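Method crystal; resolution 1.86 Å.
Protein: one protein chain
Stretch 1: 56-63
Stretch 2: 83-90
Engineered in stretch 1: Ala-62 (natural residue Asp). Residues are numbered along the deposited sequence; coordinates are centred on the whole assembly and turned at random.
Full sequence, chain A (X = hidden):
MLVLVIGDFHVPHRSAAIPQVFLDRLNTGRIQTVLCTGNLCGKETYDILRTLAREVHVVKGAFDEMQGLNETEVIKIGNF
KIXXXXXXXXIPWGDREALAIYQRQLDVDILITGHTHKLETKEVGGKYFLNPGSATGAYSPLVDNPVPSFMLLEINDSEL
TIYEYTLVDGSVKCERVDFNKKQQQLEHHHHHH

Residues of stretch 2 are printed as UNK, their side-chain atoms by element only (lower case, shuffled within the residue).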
# COMPACT_ATOMS: atom_id res chain seq x y z
N VAL A 56 -10.84 -1.84 -7.38
CA VAL A 56 -9.91 -2.44 -6.44
C VAL A 56 -8.85 -3.29 -7.14
O VAL A 56 -9.18 -4.09 -8.01
CB VAL A 56 -10.65 -3.31 -5.41
CG1 VAL A 56 -9.67 -3.95 -4.45
CG2 VAL A 56 -11.69 -2.48 -4.68
N HIS A 57 -7.59 -3.08 -6.78
CA HIS A 57 -6.49 -3.84 -7.34
C HIS A 57 -5.69 -4.53 -6.24
O HIS A 57 -5.29 -3.89 -5.26
CB HIS A 57 -5.57 -2.94 -8.15
CG HIS A 57 -6.29 -2.10 -9.15
ND1 HIS A 57 -6.35 -2.43 -10.48
CD2 HIS A 57 -6.99 -0.96 -9.01
CE1 HIS A 57 -7.06 -1.52 -11.13
NE2 HIS A 57 -7.46 -0.61 -10.26
N VAL A 58 -5.51 -5.83 -6.38
CA VAL A 58 -4.76 -6.61 -5.41
C VAL A 58 -3.71 -7.50 -6.07
O VAL A 58 -4.01 -8.26 -6.98
CB VAL A 58 -5.69 -7.49 -4.56
CG1 VAL A 58 -4.90 -8.27 -3.53
CG2 VAL A 58 -6.75 -6.63 -3.90
N VAL A 59 -2.47 -7.38 -5.62
CA VAL A 59 -1.38 -8.21 -6.14
C VAL A 59 -1.15 -9.40 -5.21
O VAL A 59 -1.59 -9.38 -4.06
CB VAL A 59 -0.08 -7.43 -6.33
CG1 VAL A 59 -0.21 -6.47 -7.51
CG2 VAL A 59 0.29 -6.68 -5.06
N LYS A 60 -0.45 -10.42 -5.70
CA LYS A 60 -0.20 -11.60 -4.89
C LYS A 60 0.89 -11.39 -3.85
O LYS A 60 2.01 -11.00 -4.15
CB LYS A 60 0.15 -12.80 -5.77
CG LYS A 60 0.50 -14.04 -4.96
CD LYS A 60 0.77 -15.23 -5.85
CE LYS A 60 1.19 -16.44 -5.03
NZ LYS A 60 2.19 -16.09 -3.99
N GLY A 61 0.53 -11.64 -2.60
CA GLY A 61 1.41 -11.53 -1.47
C GLY A 61 2.21 -12.80 -1.21
O GLY A 61 2.08 -13.77 -1.93
N ALA A 62 3.05 -12.76 -0.19
CA ALA A 62 3.84 -13.93 0.16
C ALA A 62 2.94 -15.08 0.61
O ALA A 62 3.18 -16.22 0.26
CB ALA A 62 4.85 -13.58 1.25
N PHE A 63 1.91 -14.76 1.40
CA PHE A 63 0.98 -15.77 1.90
C PHE A 63 -0.38 -15.86 1.21
O PHE A 63 -1.23 -16.66 1.60
CB PHE A 63 0.78 -15.58 3.40
CG PHE A 63 1.97 -15.03 4.10
CD1 PHE A 63 3.10 -15.79 4.28
CD2 PHE A 63 1.97 -13.73 4.58
CE1 PHE A 63 4.21 -15.28 4.93
CE2 PHE A 63 3.07 -13.22 5.23
CZ PHE A 63 4.20 -13.99 5.40
N UNK A 83 3.10 1.36 -10.50
CA UNK A 83 3.51 -0.03 -10.44
C UNK A 83 3.20 -0.57 -9.06
O UNK A 83 3.47 0.07 -8.05
N UNK A 84 2.58 -1.74 -9.02
CA UNK A 84 2.22 -2.35 -7.75
C UNK A 84 2.63 -3.81 -7.62
O UNK A 84 2.39 -4.60 -8.51
c UNK A 84 -1.44 -3.14 -6.67
c UNK A 84 0.25 -2.16 -5.12
c UNK A 84 0.71 -2.22 -7.56
c UNK A 84 0.04 -2.94 -6.40
N UNK A 85 3.29 -4.12 -6.51
CA UNK A 85 3.68 -5.48 -6.18
C UNK A 85 3.88 -5.60 -4.67
O UNK A 85 4.11 -4.61 -3.99
c UNK A 85 6.23 -5.78 -6.35
c UNK A 85 6.57 -8.01 -7.95
s UNK A 85 7.49 -6.62 -7.33
c UNK A 85 4.88 -5.95 -7.00
N UNK A 86 3.80 -6.82 -4.13
CA UNK A 86 3.94 -7.00 -2.69
C UNK A 86 5.30 -6.57 -2.15
O UNK A 86 5.38 -5.96 -1.09
c UNK A 86 3.62 -8.43 -2.27
n UNK A 86 4.58 -9.46 -0.18
c UNK A 86 2.91 -8.11 0.20
c UNK A 86 3.66 -8.63 -0.79
n UNK A 86 3.38 -8.62 1.38
c UNK A 86 4.39 -9.43 1.13
N UNK A 87 6.36 -6.82 -2.91
CA UNK A 87 7.69 -6.44 -2.50
C UNK A 87 8.60 -7.49 -1.86
O UNK A 87 9.76 -7.21 -1.61
N UNK A 88 8.08 -8.68 -1.60
CA UNK A 88 8.90 -9.76 -1.07
C UNK A 88 9.92 -10.22 -2.12
O UNK A 88 10.97 -10.74 -1.79
n UNK A 88 6.42 -13.09 -2.97
c UNK A 88 5.62 -12.04 -2.94
c UNK A 88 7.45 -12.89 -2.09
c UNK A 88 7.28 -11.67 -1.54
n UNK A 88 6.12 -11.16 -2.09
c UNK A 88 8.08 -10.93 -0.51
N UNK A 89 9.54 -10.05 -3.39
CA UNK A 89 10.36 -10.40 -4.54
C UNK A 89 11.57 -9.48 -4.75
O UNK A 89 12.51 -9.84 -5.46
o UNK A 89 7.39 -9.14 -4.59
n UNK A 89 5.88 -10.41 -5.64
c UNK A 89 7.11 -10.14 -5.24
c UNK A 89 9.53 -10.45 -5.82
c UNK A 89 8.18 -11.12 -5.65
N UNK A 90 11.55 -8.31 -4.14
CA UNK A 90 12.64 -7.36 -4.31
C UNK A 90 13.77 -7.74 -3.39
O UNK A 90 13.69 -7.57 -2.18
c UNK A 90 12.18 -5.94 -3.97
c UNK A 90 11.08 -5.49 -4.92
c UNK A 90 13.36 -4.97 -3.99
O HOH W 1 3.07 -9.27 -5.61

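Position 83 carries no atom beyond its backbone, and nothing of stretch 1 comes near it; it lies in a strand that begins earlier in the chain. The absence of a side chain identifies Gly-83.

Position 84, also in the strand, has four side-chain carbons, the chain forking at the second. Its CA-to-CB bond points toward stretch 1, and one branch tip packs against CG1 of Val-59 while also approaching His-57. A four-carbon chain forked in this way is leucine. In Leu-84, CD2 lies 3.6 Å from Val-59 CG1 and 4.4 Å from His-57 CB, so a buried apolar pair forms next to the backbone, where Val-59 CG1 also sits 3.4 Å from Leu-84 O.

At position 85 the side chain is unbranched: two carbons, a sulfur and a terminal carbon. Its CA-to-CB bond points away from stretch 1, and the contact is made by the backbone, with CA 3.8 Å from Val-59 CG2. A sulfur between carbons marks a thioether, hence Met-85.

Position 86 shows one carbon followed by a five-membered ring of three carbons and two nitrogens, turned toward stretch 1 beneath the backbone of Gly-61. This imidazole is His-86. Gly-61 CA stands over one ring face, 4.0 Å from the centroid and 23° off the normal, in a CH-pi contact. An ideal CB on Gly-61 would lie 3.9 Å from His-86 CD2.

Position 87 again has no side-chain atoms and does not touch stretch 1. Its phi/psi of 99/-6° would jam a CB against the carbonyl oxygen of the preceding residue, which by itself calls for glycine: Gly-87.

Position 88 has another carbon-linked ring of three carbons and two nitrogens, with Ala-62, an engineered residue, over its face. The residue is His-88, with chi1 in p. Ala-62 CB lies 4.2 Å from the ring centroid and only 11° off the normal, a well-centred CH-pi contact. His-88 ND1 and His-86 ND1 are hydrogen-bonded at 3.0 Å, tying the two rings together.

Position 89 has three carbons, the third bearing one oxygen and one nitrogen. The end of this chain comes nearer to stretch 1 than its sideways start suggests, and the terminal amide identifies Gln-89. Its OE1 accepts a weak hydrogen bond from Gly-87 N at 3.0 Å.

Position 90 has one carbon carrying two others, far from stretch 1. This beta-branched side chain is Val-90, whose N donates to Gly-87 O at 3.3 Å, closing the turn.

The contact buries 377 Å² and contains no direct hydrogen bond between the stretches. Apolar packing of Val-59 on Leu-84 gives way to backbone and methyl groups laid over the two linked imidazoles. Polar continuity comes from a water: it donates to Lys-60 O at 2.5 Å and accepts from His-86 N and Gln-89 NE2, each at 3.0 Å, so that one solvent molecule joins the loops where their backbones do not pair.

Stretch 2 (83-90) GLMHGHQV
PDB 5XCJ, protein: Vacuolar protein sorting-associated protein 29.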